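Local atomic coordinates of manganese-dependent inorganic pyrophosphatase (Methanocaldococcus jannaschii, PDB entry 2EB0), a protein that hydrolyses inorganic diphosphate to two phosphates with the help of manganese ions, as a member of the class C (family II) pyrophosphatases. Residues Ile62-His67 / Gly80-Ile85; Glu231-Leu236 / Glu262-Gly267; Lys104-Thr109 / Asp158-Met163; Ala186-Gly191 / Glu219-Ser224. All blocks are in the same frame, centred on the assembly; numbering follows the deposited sequence.

Contact 1 of 4, residues Ile62-His67 / Gly80-Ile85; sequences IILVDH and GKLIAI. With MN (manganese (II) ion), chain F; MN (manganese (II) ion), chain E.
Asp66 joins two manganese ions through a single carboxylate: OD1 lies 2.2 Å from MN of chain F, and OD2 lies 2.3 Å from MN of chain E. His7 and Asp11 share the first ion with it; Asp13, His88 and Asp147 share the second. Hydrogen bonds to Ser14 OG at OD1 and to Thr109 OG1 at OD2 give each oxygen a hydroxyl partner besides its metal. The backbone turns at Asp66 with a positive phi (68°), just beyond the end of the strand, and CG stands anti to the backbone N, which carries the carboxylate out toward the ions. In the second shell, the side chain of His67 touches the metal ligand His7; His67 ND1 donates to Val65 O at 3.0 Å with the acceptor in the plane of the ring, while NE2 bonds to Ser73 OG, so the rotation of the imidazole is fixed from two sides.

Behind this turn, 62-65 runs parallel to 81-85. Ile62 N donates to Lys81 O, and Ile83 N returns the bond to Ile62 O at 2.6 Å, nearly along the C=O axis. Ile62 pairs with Leu82 but Ile63 pairs with Ala84: a beta bulge absorbs Ile83, whose CB rests 3.8 Å from Ile63 CG1. Beyond it Leu64 N reaches Ala84 O at 3.0 Å, and on the sheet face of Ile62 and Ile85 the Leu64 side chain crosses Leu82 at about a right angle. A bridging carboxylate between two cations is likely to stay ionised, and Asp66, directly after strand 61-65, sits at that strand's C-terminal end in the parallel sheet.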
loop_
_atom_site.group_PDB
_atom_site.type_symbol
_atom_site.label_atom_id
_atom_site.label_comp_id
_atom_site.label_asym_id
_atom_site.label_seq_id
_atom_site.Cartn_x
_atom_site.Cartn_y
_atom_site.Cartn_z
ATOM N N ILE B 62 8.531 -4.654 -13.745
ATOM C CA ILE B 62 8.425 -3.275 -13.315
ATOM C C ILE B 62 8.487 -2.978 -11.823
ATOM O O ILE B 62 7.947 -3.707 -10.985
ATOM C CB ILE B 62 7.121 -2.665 -13.853
ATOM C CG1 ILE B 62 7.063 -2.808 -15.378
ATOM C CG2 ILE B 62 7.012 -1.214 -13.428
ATOM C CD1 ILE B 62 8.098 -1.986 -16.131
ATOM N N ILE B 63 9.172 -1.884 -11.516
ATOM C CA ILE B 63 9.291 -1.371 -10.166
ATOM C C ILE B 63 8.877 0.090 -10.316
ATOM O O ILE B 63 9.585 0.890 -10.945
ATOM C CB ILE B 63 10.730 -1.427 -9.631
ATOM C CG1 ILE B 63 11.102 -2.870 -9.283
ATOM C CG2 ILE B 63 10.849 -0.547 -8.403
ATOM C CD1 ILE B 63 12.498 -3.036 -8.742
ATOM N N LEU B 64 7.722 0.425 -9.756
ATOM C CA LEU B 64 7.205 1.780 -9.843
ATOM C C LEU B 64 7.670 2.640 -8.683
ATOM O O LEU B 64 7.716 2.183 -7.546
ATOM C CB LEU B 64 5.681 1.755 -9.862
ATOM C CG LEU B 64 5.037 0.922 -10.972
ATOM C CD1 LEU B 64 3.520 0.933 -10.791
ATOM C CD2 LEU B 64 5.424 1.492 -12.336
ATOM N N VAL B 65 8.039 3.878 -8.992
ATOM C CA VAL B 65 8.445 4.838 -7.977
ATOM C C VAL B 65 7.639 6.103 -8.177
ATOM O O VAL B 65 7.299 6.462 -9.301
ATOM C CB VAL B 65 9.943 5.240 -8.060
ATOM C CG1 VAL B 65 10.820 4.102 -7.579
ATOM C CG2 VAL B 65 10.302 5.648 -9.491
ATOM N N ASP B 66 7.292 6.743 -7.069
ATOM C CA ASP B 66 6.598 8.011 -7.109
ATOM C C ASP B 66 5.172 8.020 -7.622
ATOM O O ASP B 66 4.672 9.074 -8.004
ATOM C CB ASP B 66 7.408 8.997 -7.940
ATOM C CG ASP B 66 7.170 10.419 -7.527
ATOM O OD1 ASP B 66 7.366 11.314 -8.369
ATOM O OD2 ASP B 66 6.803 10.638 -6.352
ATOM N N HIS B 67 4.527 6.861 -7.669
ATOM C CA HIS B 67 3.146 6.811 -8.111
ATOM C C HIS B 67 2.529 5.440 -7.874
ATOM O O HIS B 67 3.221 4.419 -7.836
ATOM C CB HIS B 67 3.009 7.236 -9.586
ATOM C CG HIS B 67 3.448 6.203 -10.580
ATOM N ND1 HIS B 67 4.764 5.826 -10.738
ATOM C CD2 HIS B 67 2.742 5.503 -11.505
ATOM C CE1 HIS B 67 4.852 4.941 -11.717
ATOM N NE2 HIS B 67 3.640 4.727 -12.200
ATOM N N GLY B 80 2.611 -6.280 -17.635
ATOM C CA GLY B 80 3.970 -6.324 -17.145
ATOM C C GLY B 80 4.020 -7.152 -15.878
ATOM O O GLY B 80 2.996 -7.627 -15.405
ATOM N N LYS B 81 5.214 -7.325 -15.329
ATOM C CA LYS B 81 5.396 -8.092 -14.104
ATOM C C LYS B 81 5.763 -7.109 -12.987
ATOM O O LYS B 81 6.942 -6.810 -12.781
ATOM C CB LYS B 81 6.516 -9.113 -14.308
ATOM C CG LYS B 81 6.442 -10.347 -13.432
ATOM C CD LYS B 81 6.992 -10.109 -12.041
ATOM C CE LYS B 81 7.075 -11.424 -11.271
ATOM N NZ LYS B 81 7.600 -11.248 -9.889
ATOM N N LEU B 82 4.748 -6.616 -12.274
ATOM C CA LEU B 82 4.941 -5.656 -11.182
ATOM C C LEU B 82 5.705 -6.276 -10.009
ATOM O O LEU B 82 5.190 -7.162 -9.324
ATOM C CB LEU B 82 3.585 -5.148 -10.685
ATOM C CG LEU B 82 3.394 -3.642 -10.473
ATOM C CD1 LEU B 82 2.161 -3.410 -9.593
ATOM C CD2 LEU B 82 4.626 -3.034 -9.821
ATOM N N ILE B 83 6.927 -5.796 -9.779
ATOM C CA ILE B 83 7.786 -6.288 -8.701
ATOM C C ILE B 83 7.626 -5.503 -7.388
ATOM O O ILE B 83 7.526 -6.092 -6.306
ATOM C CB ILE B 83 9.284 -6.208 -9.102
ATOM C CG1 ILE B 83 9.547 -7.051 -10.352
ATOM C CG2 ILE B 83 10.172 -6.656 -7.936
ATOM C CD1 ILE B 83 9.457 -8.551 -10.130
ATOM N N ALA B 84 7.610 -4.175 -7.475
ATOM C CA ALA B 84 7.496 -3.363 -6.266
ATOM C C ALA B 84 6.973 -1.960 -6.516
ATOM O O ALA B 84 6.870 -1.508 -7.655
ATOM C CB ALA B 84 8.872 -3.268 -5.567
ATOM N N ILE B 85 6.637 -1.284 -5.425
ATOM C CA ILE B 85 6.176 0.092 -5.478
ATOM C C ILE B 85 6.799 0.829 -4.296
ATOM O O ILE B 85 6.629 0.419 -3.145
ATOM C CB ILE B 85 4.638 0.200 -5.388
ATOM C CG1 ILE B 85 3.992 -0.434 -6.627
ATOM C CG2 ILE B 85 4.235 1.659 -5.283
ATOM C CD1 ILE B 85 2.476 -0.341 -6.656
HETATM MN MN MN F . 6.124 13.011 -8.839
HETATM MN MN MN E . 7.189 12.779 -5.630
#

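Contact 2 of 4, residues Glu231-Leu236 / Glu262-Gly267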
loop_
_atom_site.group_PDB
_atom_site.type_symbol
_atom_site.label_atom_id
_atom_site.label_comp_id
_atom_site.label_asym_id
_atom_site.label_seq_id
_atom_site.Cartn_x
_atom_site.Cartn_y
_atom_site.Cartn_z
ATOM N N GLU B 231 -6.797 32.736 -19.292
ATOM C CA GLU B 231 -7.912 32.623 -20.224
ATOM C C GLU B 231 -7.667 31.518 -21.245
ATOM O O GLU B 231 -8.459 30.580 -21.368
ATOM C CB GLU B 231 -8.110 33.960 -20.939
ATOM C CG GLU B 231 -9.210 33.980 -21.981
ATOM C CD GLU B 231 -9.323 35.334 -22.665
ATOM O OE1 GLU B 231 -10.169 35.477 -23.572
ATOM O OE2 GLU B 231 -8.565 36.255 -22.294
ATOM N N ASP B 232 -6.562 31.625 -21.973
ATOM C CA ASP B 232 -6.231 30.627 -22.978
ATOM C C ASP B 232 -6.104 29.246 -22.355
ATOM O O ASP B 232 -6.541 28.254 -22.950
ATOM C CB ASP B 232 -4.925 30.991 -23.690
ATOM C CG ASP B 232 -5.033 32.279 -24.479
ATOM O OD1 ASP B 232 -6.010 32.426 -25.247
ATOM O OD2 ASP B 232 -4.139 33.140 -24.336
ATOM N N ILE B 233 -5.507 29.181 -21.164
ATOM C CA ILE B 233 -5.338 27.907 -20.462
ATOM C C ILE B 233 -6.701 27.287 -20.160
ATOM O O ILE B 233 -6.902 26.082 -20.353
ATOM C CB ILE B 233 -4.548 28.083 -19.132
ATOM C CG1 ILE B 233 -3.078 28.399 -19.434
ATOM C CG2 ILE B 233 -4.637 26.814 -18.295
ATOM C CD1 ILE B 233 -2.227 28.634 -18.210
ATOM N N TYR B 234 -7.642 28.112 -19.708
ATOM C CA TYR B 234 -8.980 27.622 -19.391
ATOM C C TYR B 234 -9.678 27.039 -20.620
ATOM O O TYR B 234 -10.274 25.958 -20.558
ATOM C CB TYR B 234 -9.852 28.735 -18.805
ATOM C CG TYR B 234 -11.102 28.192 -18.150
ATOM C CD1 TYR B 234 -11.036 27.559 -16.905
ATOM C CD2 TYR B 234 -12.340 28.251 -18.797
ATOM C CE1 TYR B 234 -12.167 26.995 -16.324
ATOM C CE2 TYR B 234 -13.479 27.687 -18.222
ATOM C CZ TYR B 234 -13.383 27.061 -16.987
ATOM O OH TYR B 234 -14.495 26.490 -16.414
ATOM N N LYS B 235 -9.612 27.761 -21.734
ATOM C CA LYS B 235 -10.233 27.296 -22.968
ATOM C C LYS B 235 -9.693 25.909 -23.306
ATOM O O LYS B 235 -10.465 24.974 -23.562
ATOM C CB LYS B 235 -9.942 28.262 -24.119
ATOM C CG LYS B 235 -10.627 27.875 -25.424
ATOM C CD LYS B 235 -10.242 28.789 -26.582
ATOM C CE LYS B 235 -10.741 30.211 -26.385
ATOM N NZ LYS B 235 -10.360 31.078 -27.537
ATOM N N LEU B 236 -8.366 25.770 -23.290
ATOM C CA LEU B 236 -7.755 24.484 -23.592
ATOM C C LEU B 236 -8.229 23.406 -22.615
ATOM O O LEU B 236 -8.467 22.258 -23.008
ATOM C CB LEU B 236 -6.225 24.595 -23.577
ATOM C CG LEU B 236 -5.585 25.390 -24.731
ATOM C CD1 LEU B 236 -4.075 25.464 -24.545
ATOM C CD2 LEU B 236 -5.899 24.730 -26.056
ATOM N N GLU B 262 -4.418 29.169 -7.056
ATOM C CA GLU B 262 -5.645 29.627 -7.686
ATOM C C GLU B 262 -6.123 28.387 -8.419
ATOM O O GLU B 262 -5.440 27.888 -9.309
ATOM C CB GLU B 262 -5.387 30.740 -8.700
ATOM C CG GLU B 262 -6.671 31.358 -9.230
ATOM C CD GLU B 262 -6.453 32.277 -10.421
ATOM O OE1 GLU B 262 -5.473 33.055 -10.418
ATOM O OE2 GLU B 262 -7.278 32.232 -11.357
ATOM N N ALA B 263 -7.281 27.873 -8.037
ATOM C CA ALA B 263 -7.795 26.686 -8.692
ATOM C C ALA B 263 -8.740 27.017 -9.833
ATOM O O ALA B 263 -9.693 27.768 -9.654
ATOM C CB ALA B 263 -8.504 25.804 -7.678
ATOM N N LEU B 264 -8.458 26.467 -11.009
ATOM C CA LEU B 264 -9.320 26.652 -12.173
ATOM C C LEU B 264 -10.210 25.416 -12.160
ATOM O O LEU B 264 -9.709 24.291 -12.089
ATOM C CB LEU B 264 -8.510 26.685 -13.466
ATOM C CG LEU B 264 -7.424 27.752 -13.629
ATOM C CD1 LEU B 264 -6.892 27.694 -15.058
ATOM C CD2 LEU B 264 -7.987 29.132 -13.342
ATOM N N VAL B 265 -11.524 25.617 -12.227
ATOM C CA VAL B 265 -12.449 24.494 -12.169
ATOM C C VAL B 265 -13.243 24.274 -13.451
ATOM O O VAL B 265 -13.966 25.156 -13.912
ATOM C CB VAL B 265 -13.413 24.662 -10.979
ATOM C CG1 VAL B 265 -14.281 23.420 -10.825
ATOM C CG2 VAL B 265 -12.615 24.905 -9.708
ATOM N N VAL B 266 -13.105 23.077 -14.014
ATOM C CA VAL B 266 -13.783 22.717 -15.251
ATOM C C VAL B 266 -14.566 21.411 -15.115
ATOM O O VAL B 266 -14.017 20.383 -14.692
ATOM C CB VAL B 266 -12.765 22.549 -16.397
ATOM C CG1 VAL B 266 -13.486 22.561 -17.736
ATOM C CG2 VAL B 266 -11.721 23.650 -16.331
ATOM N N GLY B 267 -15.846 21.449 -15.484
ATOM C CA GLY B 267 -16.677 20.259 -15.399
ATOM C C GLY B 267 -17.580 20.233 -14.175
ATOM O O GLY B 267 -18.415 21.116 -13.982
#
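Tyr234 leaves helix 230-243 with CG anti to the backbone N (chi1 -166°), a torsion that swings the ring from the flank of the helix toward strand 260-267. The helix segment 231-236 and strand segment 262-267 run in roughly the same sense, 30° apart, with their axes 9.6 Å from each other, and the aromatic side chain spans much of that interval. Past CB and CG, the ring atom CD1 comes 4.4 Å from Leu264 CB, which lies at the ring edge. CE1 goes deeper and meets Val266 CG2 at 3.4 Å, a close, oblique, tip-to-tip encounter. CZ passes near the same methyl, and at the far end OH donates to Val265 O over 2.9 Å. That oxygen lies in the plane of the ring, whereas the hydroxyl approaches it from above the carbonyl plane.

One residue earlier, Ile233 adds a purely apolar contact: its CG2 lies 4.0 Å from Leu264 CD1, the two side chains crossing at about a right angle. Leu237 and Leu241 of the same helix continue the packing over Val266, while the side chain of Val265 points away and meets Phe272 of helix 269-275. An alanine in place of Tyr234 would remove the ring and its hydroxyl, and would probably loosen the packing of the helix on the strand at Val266 and cost Val265 O a hydrogen bond. The contact thus combines hydrophobic helix-on-sheet packing with one directional bond, in which the polar tip of a phenol has a main-chain acceptor in an otherwise apolar interface.

Contact 3 of 4, residues Lys104-Thr109 / Asp158-Met163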
loop_
_atom_site.group_PDB
_atom_site.type_symbol
_atom_site.label_atom_id
_atom_site.label_comp_id
_atom_site.label_asym_id
_atom_site.label_seq_id
_atom_site.Cartn_x
_atom_site.Cartn_y
_atom_site.Cartn_z
ATOM N N LYS B 104 5.778 6.041 2.396
ATOM C CA LYS B 104 5.742 6.828 3.626
ATOM C C LYS B 104 5.164 8.179 3.260
ATOM O O LYS B 104 5.498 8.737 2.218
ATOM C CB LYS B 104 7.147 7.026 4.213
ATOM C CG LYS B 104 7.811 5.748 4.694
ATOM C CD LYS B 104 9.243 5.976 5.189
ATOM C CE LYS B 104 9.325 6.267 6.693
ATOM N NZ LYS B 104 8.891 7.633 7.080
ATOM N N PRO B 105 4.280 8.724 4.104
ATOM C CA PRO B 105 3.726 10.032 3.747
ATOM C C PRO B 105 4.705 11.189 4.013
ATOM O O PRO B 105 4.463 12.025 4.879
ATOM C CB PRO B 105 2.451 10.109 4.586
ATOM C CG PRO B 105 2.817 9.339 5.836
ATOM C CD PRO B 105 3.616 8.151 5.295
ATOM N N VAL B 106 5.809 11.228 3.268
ATOM C CA VAL B 106 6.799 12.296 3.410
ATOM C C VAL B 106 6.785 13.225 2.194
ATOM O O VAL B 106 5.928 13.108 1.320
ATOM C CB VAL B 106 8.231 11.747 3.591
ATOM C CG1 VAL B 106 8.391 11.167 4.980
ATOM C CG2 VAL B 106 8.526 10.689 2.535
ATOM N N GLY B 107 7.746 14.143 2.142
ATOM C CA GLY B 107 7.796 15.097 1.052
ATOM C C GLY B 107 8.138 14.548 -0.320
ATOM O O GLY B 107 7.744 15.127 -1.330
ATOM N N SER B 108 8.868 13.440 -0.377
ATOM C CA SER B 108 9.239 12.895 -1.671
ATOM C C SER B 108 9.672 11.452 -1.612
ATOM O O SER B 108 10.048 10.941 -0.550
ATOM C CB SER B 108 10.390 13.699 -2.277
ATOM O OG SER B 108 11.610 13.390 -1.620
ATOM N N THR B 109 9.639 10.806 -2.773
ATOM C CA THR B 109 10.060 9.420 -2.876
ATOM C C THR B 109 11.559 9.358 -2.566
ATOM O O THR B 109 12.052 8.375 -2.000
ATOM C CB THR B 109 9.799 8.874 -4.288
ATOM O OG1 THR B 109 8.400 8.998 -4.590
ATOM C CG2 THR B 109 10.216 7.413 -4.382
ATOM N N ASP B 158 10.093 16.569 9.048
ATOM C CA ASP B 158 11.429 16.707 9.619
ATOM C C ASP B 158 12.384 15.786 8.888
ATOM O O ASP B 158 13.535 16.133 8.658
ATOM C CB ASP B 158 11.413 16.358 11.115
ATOM C CG ASP B 158 10.721 17.419 11.960
ATOM O OD1 ASP B 158 10.567 17.199 13.179
ATOM O OD2 ASP B 158 10.338 18.475 11.412
ATOM N N LEU B 159 11.887 14.614 8.510
ATOM C CA LEU B 159 12.699 13.637 7.801
ATOM C C LEU B 159 13.232 14.259 6.511
ATOM O O LEU B 159 14.412 14.132 6.199
ATOM C CB LEU B 159 11.871 12.382 7.473
ATOM C CG LEU B 159 12.631 11.069 7.247
ATOM C CD1 LEU B 159 11.692 10.011 6.661
ATOM C CD2 LEU B 159 13.788 11.293 6.308
ATOM N N ASP B 160 12.358 14.929 5.765
ATOM C CA ASP B 160 12.756 15.567 4.519
ATOM C C ASP B 160 13.949 16.505 4.750
ATOM O O ASP B 160 14.937 16.470 4.015
ATOM C CB ASP B 160 11.576 16.350 3.921
ATOM C CG ASP B 160 10.415 15.437 3.491
ATOM O OD1 ASP B 160 10.559 14.692 2.490
ATOM O OD2 ASP B 160 9.356 15.459 4.155
ATOM N N LYS B 161 13.862 17.331 5.780
ATOM C CA LYS B 161 14.935 18.275 6.081
ATOM C C LYS B 161 16.201 17.555 6.530
ATOM O O LYS B 161 17.297 17.873 6.080
ATOM C CB LYS B 161 14.490 19.256 7.167
ATOM C CG LYS B 161 13.249 20.054 6.819
ATOM C CD LYS B 161 13.113 21.242 7.745
ATOM C CE LYS B 161 11.795 21.965 7.556
ATOM N NZ LYS B 161 10.646 21.174 8.080
ATOM N N GLU B 162 16.037 16.582 7.417
ATOM C CA GLU B 162 17.160 15.811 7.947
ATOM C C GLU B 162 17.917 15.125 6.813
ATOM O O GLU B 162 19.145 15.128 6.764
ATOM C CB GLU B 162 16.635 14.774 8.937
ATOM C CG GLU B 162 17.686 13.835 9.487
ATOM C CD GLU B 162 17.086 12.756 10.370
ATOM O OE1 GLU B 162 17.850 11.895 10.858
ATOM O OE2 GLU B 162 15.850 12.771 10.576
ATOM N N MET B 163 17.165 14.548 5.888
ATOM C CA MET B 163 17.760 13.861 4.764
ATOM C C MET B 163 18.443 14.833 3.808
ATOM O O MET B 163 19.533 14.554 3.309
ATOM C CB MET B 163 16.694 13.038 4.049
ATOM C CG MET B 163 17.146 11.623 3.780
ATOM S SD MET B 163 17.298 10.479 5.199
ATOM C CE MET B 163 17.960 11.477 6.536
#
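Both carboxylate oxygens of Asp160 converge on a single backbone N-H, that of Gly107. OD2 takes the better bond at 2.9 Å from Gly107 N, using its syn lone pair; OD1 is equally near, but the angle at the hydrogen, 123°, makes that bond weak. Asp160 CG stands anti to the carbonyl carbon (chi1 -65°), which projects the group from the first turn of helix 158-171 into the loop. Each oxygen has a further hydrogen bond, OD1 with Thr111 OG1 and OD2 with Thr157 OG1. The fit leaves little room, for a beta carbon at Gly107 would fall 2.5 Å from Asp160 OD1, a clash.

Beside this polar centre, Leu159 CD1 packs 3.9 Å from Val106 CG1, and Lys104 NZ lies 3.7 Å from Leu159 CD1. Pro105, the centre of an inverse gamma turn, touches Ile99 of the second subunit. Ser108 occupies the N-cap position of helix 109-118, its OG bonded to Thr111 OG1; Thr109 N bonds to the manganese ligand Asp13. An alanine in place of Asp160 would remove both carboxylate oxygens and would probably loosen the loop at Gly107 and the hydroxyls of Thr111 and Thr157. A buried carboxylate gripped by one amide and two hydroxyls is likely to remain charged, and here it joins helix 158-171 to a loop in the second shell of the metal site.

Contact 4 of 4, residues Ala186-Gly191 / Glu219-Ser224; sequences AKSVVG and EVIDVS
This is a partly buried junction of mixed character between the end of helix 176-188 and the end of strand 211-220, on the side of the DHHA2 region that faces the metal site. Lys187 and Glu219 lie side by side and point the same way, so that Glu219 OE1 rests 3.1 Å from Lys187 CE, against the aliphatic chain. The ammonium group bends off at chi4 and stays 4.5 Å from OE1, beyond a salt bridge; Lys187 NZ instead forms one with Glu38 OE1 and a hydrogen bond with Ser146 O. A water links the two backbones beside this pair, accepting from Glu219 N at 2.9 Å and donating to Lys187 O at 3.0 Å, one of several acceptors competing for its protons.

Ser188 makes the direct polar link. Its OG has a stronger tie to Leu184 O in its own helix and accepts only a weak bond from Ile221 N at 3.2 Å, while Ile221 CG1 presses against the same oxygen. Val220 CG1 lies alongside the Ser188 backbone; a beta carbon on Gly191 would lie 3.4 Å from Val220 CG1, a tight fit. Farther along, Asp222 OD2 accepts from both Ser224 N, at 3.0 Å, and Ser224 OG, at 2.7 Å. The bond from Ser224 N caps the turn into helix 224-227; the hydroxyl adds a second hold on the same oxygen. Through Lys187 and Glu38 the helix end also reaches the DHH part of the chain, an arrangement in keeping with family II pyrophosphatases, whose active site lies between a DHH and a DHHA2 domain.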
loop_
_atom_site.group_PDB
_atom_site.type_symbol
_atom_site.label_atom_id
_atom_site.label_comp_id
_atom_site.label_asym_id
_atom_site.label_seq_id
_atom_site.Cartn_x
_atom_site.Cartn_y
_atom_site.Cartn_z
ATOM N N ALA B 186 13.485 27.479 -11.576
ATOM C CA ALA B 186 13.339 26.502 -12.653
ATOM C C ALA B 186 11.867 26.133 -12.843
ATOM O O ALA B 186 11.400 25.981 -13.970
ATOM C CB ALA B 186 14.166 25.252 -12.349
ATOM N N LYS B 187 11.135 25.985 -11.744
ATOM C CA LYS B 187 9.716 25.661 -11.844
ATOM C C LYS B 187 9.007 26.839 -12.502
ATOM O O LYS B 187 8.135 26.670 -13.344
ATOM C CB LYS B 187 9.116 25.423 -10.459
ATOM C CG LYS B 187 9.614 24.171 -9.755
ATOM C CD LYS B 187 8.876 23.952 -8.442
ATOM C CE LYS B 187 9.073 22.532 -7.912
ATOM N NZ LYS B 187 10.482 22.234 -7.565
ATOM N N SER B 188 9.422 28.041 -12.122
ATOM C CA SER B 188 8.823 29.262 -12.636
ATOM C C SER B 188 8.909 29.442 -14.155
ATOM O O SER B 188 7.995 30.001 -14.757
ATOM C CB SER B 188 9.455 30.469 -11.940
ATOM O OG SER B 188 9.391 30.338 -10.529
ATOM N N VAL B 189 9.985 28.976 -14.784
ATOM C CA VAL B 189 10.110 29.158 -16.234
ATOM C C VAL B 189 8.952 28.513 -16.994
ATOM O O VAL B 189 8.659 28.902 -18.122
ATOM C CB VAL B 189 11.452 28.594 -16.796
ATOM C CG1 VAL B 189 12.633 29.196 -16.046
ATOM C CG2 VAL B 189 11.465 27.084 -16.714
ATOM N N VAL B 190 8.296 27.534 -16.374
ATOM C CA VAL B 190 7.166 26.859 -17.014
ATOM C C VAL B 190 6.113 27.906 -17.322
ATOM O O VAL B 190 5.366 27.787 -18.291
ATOM C CB VAL B 190 6.537 25.785 -16.095
ATOM C CG1 VAL B 190 5.421 25.064 -16.833
ATOM C CG2 VAL B 190 7.605 24.784 -15.653
ATOM N N GLY B 191 6.070 28.937 -16.485
ATOM C CA GLY B 191 5.117 30.013 -16.672
ATOM C C GLY B 191 5.369 30.738 -17.977
ATOM O O GLY B 191 4.446 31.293 -18.572
ATOM N N GLU B 219 3.840 25.874 -10.664
ATOM C CA GLU B 219 4.357 26.562 -9.480
ATOM C C GLU B 219 5.289 27.696 -9.912
ATOM O O GLU B 219 6.308 27.455 -10.552
ATOM C CB GLU B 219 5.114 25.559 -8.591
ATOM C CG GLU B 219 4.278 24.343 -8.201
ATOM C CD GLU B 219 5.099 23.184 -7.636
ATOM O OE1 GLU B 219 6.021 22.692 -8.329
ATOM O OE2 GLU B 219 4.814 22.757 -6.496
ATOM N N VAL B 220 4.942 28.930 -9.557
ATOM C CA VAL B 220 5.761 30.065 -9.957
ATOM C C VAL B 220 6.002 31.055 -8.831
ATOM O O VAL B 220 5.284 31.076 -7.832
ATOM C CB VAL B 220 5.116 30.829 -11.145
ATOM C CG1 VAL B 220 4.892 29.883 -12.318
ATOM C CG2 VAL B 220 3.789 31.445 -10.708
ATOM N N ILE B 221 7.026 31.878 -9.005
ATOM C CA ILE B 221 7.364 32.882 -8.015
ATOM C C ILE B 221 6.550 34.154 -8.270
ATOM O O ILE B 221 6.171 34.857 -7.335
ATOM C CB ILE B 221 8.872 33.183 -8.053
ATOM C CG1 ILE B 221 9.648 31.892 -7.760
ATOM C CG2 ILE B 221 9.213 34.247 -7.014
ATOM C CD1 ILE B 221 11.159 32.013 -7.907
ATOM N N ASP B 222 6.290 34.435 -9.540
ATOM C CA ASP B 222 5.495 35.588 -9.950
ATOM C C ASP B 222 4.399 35.039 -10.863
ATOM O O ASP B 222 4.670 34.637 -11.995
ATOM C CB ASP B 222 6.364 36.602 -10.701
ATOM C CG ASP B 222 5.576 37.823 -11.160
ATOM O OD1 ASP B 222 6.205 38.808 -11.601
ATOM O OD2 ASP B 222 4.328 37.795 -11.088
ATOM N N VAL B 223 3.165 35.014 -10.365
ATOM C CA VAL B 223 2.046 34.463 -11.134
ATOM C C VAL B 223 1.529 35.335 -12.269
ATOM O O VAL B 223 0.816 34.845 -13.138
ATOM C CB VAL B 223 0.836 34.123 -10.216
ATOM C CG1 VAL B 223 1.265 33.174 -9.123
ATOM C CG2 VAL B 223 0.252 35.395 -9.607
ATOM N N SER B 224 1.899 36.612 -12.273
ATOM C CA SER B 224 1.417 37.536 -13.294
ATOM C C SER B 224 1.469 37.012 -14.724
ATOM O O SER B 224 0.503 37.175 -15.468
ATOM C CB SER B 224 2.157 38.873 -13.202
ATOM O OG SER B 224 3.532 38.715 -13.463
HETATM O O HOH W 1 6.072 24.832 -12.111
#

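In the fold
Along the chain the contacts open and close one after another, in the order 1, 3, 4, 2. Contact 1 belongs to the six-stranded parallel sheet of the DHH region and touches contact 3 at the metal site, although their centres are 21 Å apart. Helix 158-171 of contact 3 is followed by helix 176-188 of contact 4, whose centre lies 24 Å away. Contacts 4 and 2 both reach the mixed sheet of the DHHA2 region, with centres 17 Å apart. Contact 2 lies away from the metal site, about 21 Å from contact 1 at the nearest atoms. The set thus runs from the manganese site across the domain boundary into the helix-on-sheet packing of the second domain.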